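Gamma-butyrobetaine hydroxylase-like N-terminal domain-containing protein (Acidithiobacillus ferrooxidans, PDB 3LUU) is of unknown function but binds a zinc ion and probably resembles the N-terminal domain of gamma-butyrobetaine hydroxylase. Local coordinates at residues A[63-68]-A[80-85]. Numbering follows the deposited sequence.
Sequences HVSVVE and HFSDGH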
ATOM      1  N   HIS A  63      -9.389   4.032 -11.265  1.00 15.95           N
ATOM      2  CA  HIS A  63      -8.429   4.826 -12.020  1.00 21.04           C
ATOM      3  C   HIS A  63      -7.461   5.606 -11.151  1.00 23.61           C
ATOM      4  O   HIS A  63      -6.592   6.314 -11.675  1.00 25.08           O
ATOM      5  CB  HIS A  63      -9.155   5.713 -13.028  1.00 23.98           C
ATOM      6  CG  HIS A  63      -9.582   4.966 -14.267  1.00 36.93           C
ATOM      7  ND1 HIS A  63     -10.904   4.755 -14.603  1.00 48.62           N
ATOM      8  CD2 HIS A  63      -8.850   4.359 -15.234  1.00 51.80           C
ATOM      9  CE1 HIS A  63     -10.967   4.069 -15.730  1.00 54.34           C
ATOM     10  NE2 HIS A  63      -9.735   3.812 -16.132  1.00 55.60           N
ATOM     11  N   VAL A  64      -7.515   5.409  -9.836  1.00 19.86           N
ATOM     12  CA  VAL A  64      -6.630   6.158  -8.938  1.00 20.01           C
ATOM     13  C   VAL A  64      -5.217   5.533  -8.968  1.00 21.49           C
ATOM     14  O   VAL A  64      -5.061   4.301  -9.165  1.00 24.93           O
ATOM     15  CB  VAL A  64      -7.297   6.291  -7.533  1.00 20.96           C
ATOM     16  CG1 VAL A  64      -6.407   6.983  -6.560  1.00 13.53           C
ATOM     17  CG2 VAL A  64      -8.670   7.103  -7.703  1.00 24.34           C
ATOM     18  N   SER A  65      -4.184   6.381  -8.899  1.00 18.37           N
ATOM     19  CA  SER A  65      -2.830   5.876  -8.805  1.00 21.07           C
ATOM     20  C   SER A  65      -2.115   6.406  -7.566  1.00 20.00           C
ATOM     21  O   SER A  65      -2.525   7.391  -6.978  1.00 15.10           O
ATOM     22  CB  SER A  65      -2.035   6.187 -10.076  1.00 21.70           C
ATOM     23  OG  SER A  65      -1.780   7.569 -10.168  1.00 32.55           O
ATOM     24  N   VAL A  66      -1.070   5.688  -7.149  1.00 18.99           N
ATOM     25  CA  VAL A  66      -0.167   6.144  -6.119  1.00 18.95           C
ATOM     26  C   VAL A  66       0.888   6.997  -6.827  1.00 18.06           C
ATOM     27  O   VAL A  66       1.637   6.524  -7.695  1.00 21.11           O
ATOM     28  CB  VAL A  66       0.455   4.977  -5.344  1.00 16.91           C
ATOM     29  CG1 VAL A  66       1.540   5.469  -4.421  1.00 19.36           C
ATOM     30  CG2 VAL A  66      -0.650   4.230  -4.567  1.00 14.12           C
ATOM     31  N   VAL A  67       0.900   8.271  -6.490  1.00 15.56           N
ATOM     32  CA  VAL A  67       1.834   9.217  -7.084  1.00 17.96           C
ATOM     33  C   VAL A  67       3.157   9.282  -6.330  1.00 19.53           C
ATOM     34  O   VAL A  67       4.195   9.536  -6.943  1.00 21.61           O
ATOM     35  CB  VAL A  67       1.189  10.587  -7.290  1.00 19.14           C
ATOM     36  CG1 VAL A  67       0.029  10.425  -8.264  1.00 21.59           C
ATOM     37  CG2 VAL A  67       0.738  11.203  -5.997  1.00 19.99           C
ATOM     38  N   GLU A  68       3.139   9.003  -5.023  1.00 19.51           N
ATOM     39  CA  GLU A  68       4.351   8.952  -4.239  1.00 20.55           C
ATOM     40  C   GLU A  68       4.189   8.094  -3.012  1.00 18.44           C
ATOM     41  O   GLU A  68       3.106   7.970  -2.484  1.00 19.40           O
ATOM     42  CB  GLU A  68       4.752  10.369  -3.815  1.00 22.86           C
ATOM     43  CG  GLU A  68       6.252  10.489  -3.616  1.00 36.53           C
ATOM     44  CD  GLU A  68       6.720  11.915  -3.460  1.00 46.74           C
ATOM     45  OE1 GLU A  68       5.892  12.854  -3.579  1.00 58.08           O
ATOM     46  OE2 GLU A  68       7.935  12.086  -3.205  1.00 62.47           O
ATOM     47  N   HIS A  80       0.588   8.890  -1.363  1.00 14.17           N
ATOM     48  CA  HIS A  80      -0.093  10.031  -1.984  1.00 15.84           C
ATOM     49  C   HIS A  80      -0.797   9.540  -3.243  1.00 17.46           C
ATOM     50  O   HIS A  80      -0.174   8.919  -4.112  1.00 18.23           O
ATOM     51  CB  HIS A  80       0.890  11.140  -2.339  1.00 15.06           C
ATOM     52  CG  HIS A  80       1.603  11.699  -1.158  1.00 23.35           C
ATOM     53  ND1 HIS A  80       1.334  12.952  -0.659  1.00 32.98           N
ATOM     54  CD2 HIS A  80       2.539  11.160  -0.349  1.00 24.72           C
ATOM     55  CE1 HIS A  80       2.091  13.166   0.399  1.00 31.00           C
ATOM     56  NE2 HIS A  80       2.835  12.099   0.606  1.00 27.13           N
ATOM     57  N   PHE A  81      -2.083   9.825  -3.331  1.00 17.23           N
ATOM     58  CA  PHE A  81      -2.918   9.326  -4.404  1.00 17.71           C
ATOM     59  C   PHE A  81      -3.276  10.431  -5.399  1.00 18.90           C
ATOM     60  O   PHE A  81      -3.207  11.632  -5.091  1.00 16.34           O
ATOM     61  CB  PHE A  81      -4.199   8.704  -3.835  1.00 15.68           C
ATOM     62  CG  PHE A  81      -3.965   7.459  -3.011  1.00 15.52           C
ATOM     63  CD1 PHE A  81      -3.812   6.224  -3.627  1.00 13.35           C
ATOM     64  CD2 PHE A  81      -3.961   7.516  -1.629  1.00 13.86           C
ATOM     65  CE1 PHE A  81      -3.625   5.062  -2.865  1.00 10.36           C
ATOM     66  CE2 PHE A  81      -3.770   6.367  -0.861  1.00 15.47           C
ATOM     67  CZ  PHE A  81      -3.600   5.136  -1.496  1.00 16.56           C
ATOM     68  N   SER A  82      -3.654  10.002  -6.598  1.00 18.94           N
ATOM     69  CA  SER A  82      -3.929  10.913  -7.700  1.00 18.83           C
ATOM     70  C   SER A  82      -5.279  11.657  -7.568  1.00 21.47           C
ATOM     71  O   SER A  82      -5.504  12.635  -8.263  1.00 22.99           O
ATOM     72  CB  SER A  82      -3.823  10.150  -9.015  1.00 18.08           C
ATOM     73  OG  SER A  82      -4.854   9.199  -9.120  1.00 15.78           O
ATOM     74  N   ASP A  83      -6.168  11.203  -6.681  1.00 22.36           N
ATOM     75  CA  ASP A  83      -7.388  11.957  -6.357  1.00 25.15           C
ATOM     76  C   ASP A  83      -7.195  13.044  -5.253  1.00 28.88           C
ATOM     77  O   ASP A  83      -8.180  13.610  -4.810  1.00 36.04           O
ATOM     78  CB  ASP A  83      -8.558  11.007  -6.033  1.00 21.75           C
ATOM     79  CG  ASP A  83      -8.290  10.113  -4.825  1.00 25.13           C
ATOM     80  OD1 ASP A  83      -7.141  10.021  -4.356  1.00 22.61           O
ATOM     81  OD2 ASP A  83      -9.243   9.522  -4.313  1.00 30.20           O
ATOM     82  N   GLY A  84      -5.949  13.361  -4.854  1.00 33.54           N
ATOM     83  CA  GLY A  84      -5.627  14.405  -3.816  1.00 34.05           C
ATOM     84  C   GLY A  84      -5.439  13.853  -2.389  1.00 33.63           C
ATOM     85  O   GLY A  84      -4.913  14.523  -1.469  1.00 31.18           O
ATOM     86  N   HIS A  85      -5.865  12.610  -2.206  1.00 33.26           N
ATOM     87  CA  HIS A  85      -5.841  12.035  -0.881  0.50 32.61           C
ATOM     88  C   HIS A  85      -4.417  11.569  -0.549  1.00 32.38           C
ATOM     89  O   HIS A  85      -3.722  10.943  -1.341  1.00 27.51           O
ATOM     90  CB  HIS A  85      -6.976  11.024  -0.727  0.50 32.46           C
ATOM     91  CG  HIS A  85      -8.329  11.668  -0.830  0.50 33.26           C
ATOM     92  ND1 HIS A  85      -8.988  12.194   0.261  0.50 36.05           N
ATOM     93  CD2 HIS A  85      -9.103  11.949  -1.907  0.50 25.75           C
ATOM     94  CE1 HIS A  85     -10.133  12.726  -0.133  0.50 36.55           C
ATOM     95  NE2 HIS A  85     -10.225  12.591  -1.445  0.50 36.80           N
TER
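V66 pairs with F81 at a non-hydrogen-bonded antiparallel position, and E68 with H80 at a hydrogen-bonded one, the extra residue V67 shifting the register by one. The carbonyl of H80 serves both bulge residues: V67 N reaches its O at 2.7 Å, while E68 N gives a weak second bond. H80 N answers with a nearly straight bond to E68 O (2.9 Å, 179°). Beyond the regular strands, S82 carries the pairing on. Its N bonds to S65 O, and its OG accepts the N-H of S65 (N to OG 2.9 Å, 172°), so the side-chain hydroxyl takes over where a backbone carbonyl would otherwise receive the strand N-H. A chi1 of 67° sets OG between the backbone N and carbonyl carbon of S82, turned to that N-H.

V66 and F81 project from the same face of the sheet. Methyl CG2 of V66 meets the F81 ring obliquely at CE1 (3.5 Å), and from two residues earlier in the chain V64 CG1 packs on F81 CB (3.9 Å). F35 and R39 of helix 35-40 also contact this side, F35 touching V66 and R39 touching F81. V64 CG1 further lies near OD1 of D83, whose OD2 forms salt bridges with R39 and K61. V67 CG2 bends over the H80 carbonyl, 3.1 Å from its O, while CG1 rests on CB of S82. On the other face, the H80 ring turns its CD2 edge to E68 O, with E68 CB nearby.

The residues from F81 to G84 form a type I turn that leads out of strand 76-81. The arrangement is the open end of the antiparallel hairpin of strands 66-72 and 76-81, marked by a classic bulge at V67 and E68, and its F81 face looks toward the helix carrying H37, a ligand of the zinc ion.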